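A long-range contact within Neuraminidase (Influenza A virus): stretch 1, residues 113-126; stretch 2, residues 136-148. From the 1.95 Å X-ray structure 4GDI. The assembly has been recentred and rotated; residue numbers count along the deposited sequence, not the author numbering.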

# COMPACT_ATOMS: atom_id res chain seq x y z
N VAL A 113 11.82 0.28 -20.32
CA VAL A 113 11.23 1.60 -20.36
C VAL A 113 12.14 2.51 -21.16
O VAL A 113 13.34 2.52 -20.93
CB VAL A 113 11.09 2.20 -18.93
CG1 VAL A 113 10.58 3.64 -18.99
CG2 VAL A 113 10.17 1.32 -18.06
N LEU A 114 11.57 3.25 -22.10
CA LEU A 114 12.31 4.26 -22.85
C LEU A 114 11.71 5.64 -22.60
O LEU A 114 10.48 5.81 -22.57
CB LEU A 114 12.27 3.96 -24.35
CG LEU A 114 12.85 2.63 -24.86
CD1 LEU A 114 11.78 1.53 -24.89
CD2 LEU A 114 13.43 2.85 -26.25
N VAL A 115 12.58 6.63 -22.43
CA VAL A 115 12.14 8.02 -22.31
C VAL A 115 13.00 8.93 -23.18
O VAL A 115 14.19 8.65 -23.40
CB VAL A 115 12.21 8.55 -20.87
CG1 VAL A 115 11.14 7.92 -19.98
CG2 VAL A 115 13.60 8.32 -20.30
N ALA A 116 12.40 10.03 -23.63
CA ALA A 116 13.14 11.02 -24.39
C ALA A 116 13.23 12.30 -23.57
O ALA A 116 12.25 12.70 -22.94
CB ALA A 116 12.47 11.27 -25.72
N ASN A 117 14.42 12.91 -23.56
CA ASN A 117 14.63 14.18 -22.86
C ASN A 117 15.48 15.13 -23.70
O ASN A 117 16.17 14.71 -24.63
CB ASN A 117 15.34 13.96 -21.52
CG ASN A 117 14.44 13.35 -20.46
OD1 ASN A 117 13.66 14.04 -19.80
ND2 ASN A 117 14.55 12.04 -20.30
N GLY A 118 15.43 16.42 -23.35
CA GLY A 118 16.22 17.42 -24.04
C GLY A 118 15.47 17.99 -25.23
O GLY A 118 14.44 17.47 -25.64
N ARG A 119 15.99 19.08 -25.78
CA ARG A 119 15.29 19.79 -26.83
C ARG A 119 16.09 19.75 -28.12
O ARG A 119 17.32 19.85 -28.10
CB ARG A 119 15.01 21.24 -26.41
CG ARG A 119 14.30 21.37 -25.06
CD ARG A 119 14.30 22.82 -24.57
NE ARG A 119 14.43 22.93 -23.11
CZ ARG A 119 13.41 23.06 -22.25
NH1 ARG A 119 12.15 23.09 -22.68
NH2 ARG A 119 13.65 23.15 -20.95
N ASP A 120 15.39 19.58 -29.23
CA ASP A 120 15.99 19.67 -30.55
C ASP A 120 17.26 18.84 -30.62
O ASP A 120 17.23 17.63 -30.44
CB ASP A 120 16.29 21.14 -30.87
CG ASP A 120 15.20 22.08 -30.38
OD1 ASP A 120 14.01 21.79 -30.62
OD2 ASP A 120 15.54 23.11 -29.74
N ARG A 121 18.39 19.50 -30.88
CA ARG A 121 19.65 18.83 -31.11
C ARG A 121 20.17 18.15 -29.86
O ARG A 121 21.04 17.27 -29.94
CB ARG A 121 20.67 19.86 -31.60
CG ARG A 121 21.73 19.35 -32.55
CD ARG A 121 22.11 20.43 -33.56
NE ARG A 121 21.13 20.53 -34.64
CZ ARG A 121 21.20 19.86 -35.79
NH1 ARG A 121 22.21 19.03 -36.03
NH2 ARG A 121 20.26 20.02 -36.71
N ASN A 122 19.66 18.56 -28.70
CA ASN A 122 20.11 18.00 -27.43
C ASN A 122 19.32 16.76 -27.01
O ASN A 122 19.66 16.08 -26.04
CB ASN A 122 20.03 19.04 -26.32
CG ASN A 122 21.10 20.13 -26.43
OD1 ASN A 122 22.04 20.01 -27.22
ND2 ASN A 122 20.96 21.17 -25.63
N SER A 123 18.26 16.45 -27.75
CA SER A 123 17.39 15.34 -27.37
C SER A 123 18.14 13.99 -27.37
O SER A 123 18.93 13.68 -28.27
CB SER A 123 16.17 15.29 -28.29
OG SER A 123 15.39 14.13 -28.03
N PHE A 124 17.88 13.19 -26.35
CA PHE A 124 18.45 11.85 -26.29
C PHE A 124 17.44 10.89 -25.67
O PHE A 124 16.54 11.28 -24.94
CB PHE A 124 19.76 11.85 -25.48
CG PHE A 124 19.56 12.11 -24.02
CD1 PHE A 124 19.34 13.39 -23.55
CD2 PHE A 124 19.59 11.06 -23.10
CE1 PHE A 124 19.14 13.62 -22.21
CE2 PHE A 124 19.39 11.30 -21.77
CZ PHE A 124 19.17 12.58 -21.32
N ILE A 125 17.61 9.61 -25.97
CA ILE A 125 16.78 8.58 -25.38
C ILE A 125 17.63 7.75 -24.44
O ILE A 125 18.81 7.48 -24.72
CB ILE A 125 16.11 7.72 -26.49
CG1 ILE A 125 14.91 8.48 -27.05
CG2 ILE A 125 15.68 6.35 -25.94
CD1 ILE A 125 14.31 7.87 -28.34
N MET A 126 17.06 7.38 -23.29
CA MET A 126 17.68 6.37 -22.44
C MET A 126 16.71 5.22 -22.19
O MET A 126 15.48 5.39 -22.20
CB MET A 126 18.22 6.95 -21.13
CG MET A 126 17.24 7.69 -20.27
SD MET A 126 17.99 8.40 -18.76
CE MET A 126 16.73 9.61 -18.42
N THR A 136 21.67 4.28 -24.21
CA THR A 136 21.28 5.62 -24.59
C THR A 136 21.67 5.86 -26.04
O THR A 136 22.61 5.23 -26.55
CB THR A 136 22.04 6.67 -23.78
OG1 THR A 136 23.44 6.54 -24.05
CG2 THR A 136 21.79 6.49 -22.30
N PHE A 137 20.96 6.78 -26.69
CA PHE A 137 21.39 7.31 -27.97
C PHE A 137 20.79 8.70 -28.21
O PHE A 137 19.78 9.07 -27.61
CB PHE A 137 21.07 6.34 -29.12
CG PHE A 137 19.63 5.94 -29.20
CD1 PHE A 137 18.74 6.67 -29.95
CD2 PHE A 137 19.17 4.80 -28.55
CE1 PHE A 137 17.39 6.30 -30.05
CE2 PHE A 137 17.83 4.42 -28.63
CZ PHE A 137 16.94 5.17 -29.39
N SER A 138 21.44 9.48 -29.06
CA SER A 138 21.08 10.89 -29.26
C SER A 138 20.48 11.14 -30.63
O SER A 138 20.68 10.37 -31.56
CB SER A 138 22.33 11.76 -29.11
OG SER A 138 22.89 11.64 -27.82
N ALA A 139 19.76 12.24 -30.75
CA ALA A 139 19.23 12.69 -32.03
C ALA A 139 20.32 12.66 -33.09
O ALA A 139 21.49 12.94 -32.79
CB ALA A 139 18.68 14.09 -31.91
N SER A 140 19.95 12.35 -34.32
CA SER A 140 20.92 12.39 -35.42
C SER A 140 20.38 13.13 -36.64
O SER A 140 21.12 13.37 -37.59
CB SER A 140 21.34 10.97 -35.81
OG SER A 140 20.26 10.26 -36.39
N ARG A 141 19.11 13.50 -36.61
CA ARG A 141 18.50 14.21 -37.72
C ARG A 141 17.91 15.53 -37.25
O ARG A 141 16.96 16.06 -37.84
CB ARG A 141 17.43 13.34 -38.38
CG ARG A 141 17.98 12.06 -38.99
CD ARG A 141 18.80 12.35 -40.24
NE ARG A 141 18.97 11.16 -41.08
CZ ARG A 141 19.95 10.27 -40.94
NH1 ARG A 141 20.87 10.40 -39.99
NH2 ARG A 141 20.00 9.23 -41.77
N GLY A 142 18.46 16.07 -36.17
CA GLY A 142 18.07 17.38 -35.69
C GLY A 142 17.19 17.38 -34.46
O GLY A 142 17.08 18.40 -33.77
N GLY A 143 16.56 16.25 -34.17
CA GLY A 143 15.72 16.15 -32.99
C GLY A 143 14.42 16.90 -33.13
O GLY A 143 14.16 17.51 -34.16
N PRO A 144 13.57 16.83 -32.10
CA PRO A 144 13.82 15.97 -30.94
C PRO A 144 13.55 14.50 -31.27
O PRO A 144 12.77 14.21 -32.18
CB PRO A 144 12.79 16.46 -29.92
CG PRO A 144 11.65 16.94 -30.76
CD PRO A 144 12.27 17.52 -32.01
N LEU A 145 14.21 13.59 -30.58
CA LEU A 145 13.78 12.20 -30.61
C LEU A 145 12.40 12.10 -29.97
O LEU A 145 12.11 12.78 -28.98
CB LEU A 145 14.77 11.30 -29.90
CG LEU A 145 16.12 11.21 -30.61
CD1 LEU A 145 17.08 10.42 -29.76
CD2 LEU A 145 15.97 10.58 -31.99
N ARG A 146 11.56 11.25 -30.56
CA ARG A 146 10.17 11.11 -30.15
C ARG A 146 9.79 9.65 -29.98
O ARG A 146 9.92 8.85 -30.91
CB ARG A 146 9.25 11.78 -31.18
CG ARG A 146 9.59 13.25 -31.42
CD ARG A 146 8.64 13.91 -32.38
NE ARG A 146 8.68 13.45 -33.76
CZ ARG A 146 9.62 13.74 -34.65
NH1 ARG A 146 10.71 14.43 -34.30
NH2 ARG A 146 9.50 13.32 -35.90
N LEU A 147 9.37 9.31 -28.77
CA LEU A 147 8.79 8.00 -28.48
C LEU A 147 7.26 8.03 -28.64
O LEU A 147 6.64 9.08 -28.46
CB LEU A 147 9.20 7.57 -27.08
CG LEU A 147 10.69 7.21 -27.03
CD1 LEU A 147 11.30 7.24 -25.61
CD2 LEU A 147 10.88 5.83 -27.64
N PRO A 148 6.64 6.89 -28.97
CA PRO A 148 5.24 6.96 -29.42
C PRO A 148 4.15 7.07 -28.34
O PRO A 148 2.98 7.20 -28.70
CB PRO A 148 5.07 5.65 -30.19
CG PRO A 148 6.04 4.71 -29.56
CD PRO A 148 7.21 5.54 -29.13
O HOH W 1 17.60 20.83 -35.13

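The contact is built on a short antiparallel pairing of strands 124-126 and 136-138, whose axes approach to 4.6 Å. Ile 125 and Phe 137 form its hydrogen-bonded pair and satisfy each other twice: Ile 125 N donates to Phe 137 O at 2.8 Å, nearly linearly, and Phe 137 N donates to Ile 125 O at 3.0 Å. Ile 125 O also receives a CA-H...O contact from Thr 136 CA at 3.1 Å. The ladder gains a further rung where Ala 139 N donates to Ser 123 O (3.0 Å, 171°), just beyond the strand ends.

The residues flanking Ile 125, Phe 124 and Met 126, turn their backbone polar groups to strand 113-117. Phe 124 N and O bond to Asn 117 O and N, and Met 126 N and O to Val 115 O and N, so strand 124-126 is hydrogen-bonded along both edges.

Ser 123 serves the second stretch twice. Besides its carbonyl, the t rotamer of Ser 123 places Ser 123 OG 2.9 Å from Leu 145 N, which donates to it at a less linear 135°. Ser 123 N donates to Asp 120 O (3.1 Å). Asp 120 O also meets Gly 143 CA at 3.3 Å in a nearly straight CA-H...O contact; a CB on Gly 143 would clash with it.

Gly 142 O lies 3.4 Å from Arg 121 N, but the angle is too poor for a hydrogen bond. Instead a water donates to Gly 142 O (2.8 Å) and accepts from Arg 121 NH2 (3.2 Å), although the arginine is poorly ordered.

Apolar packing covers the Ile 125 and Phe 137 face. Ile 125 CB sits over the Phe 137 ring, 4.2 Å from its centroid, while Ile 125 CD1 reaches Leu 145 CB at 3.8 Å and Leu 147 CG at 3.9 Å. Leu 147 CD1 extends the cluster to Leu 114 CB at 3.6 Å.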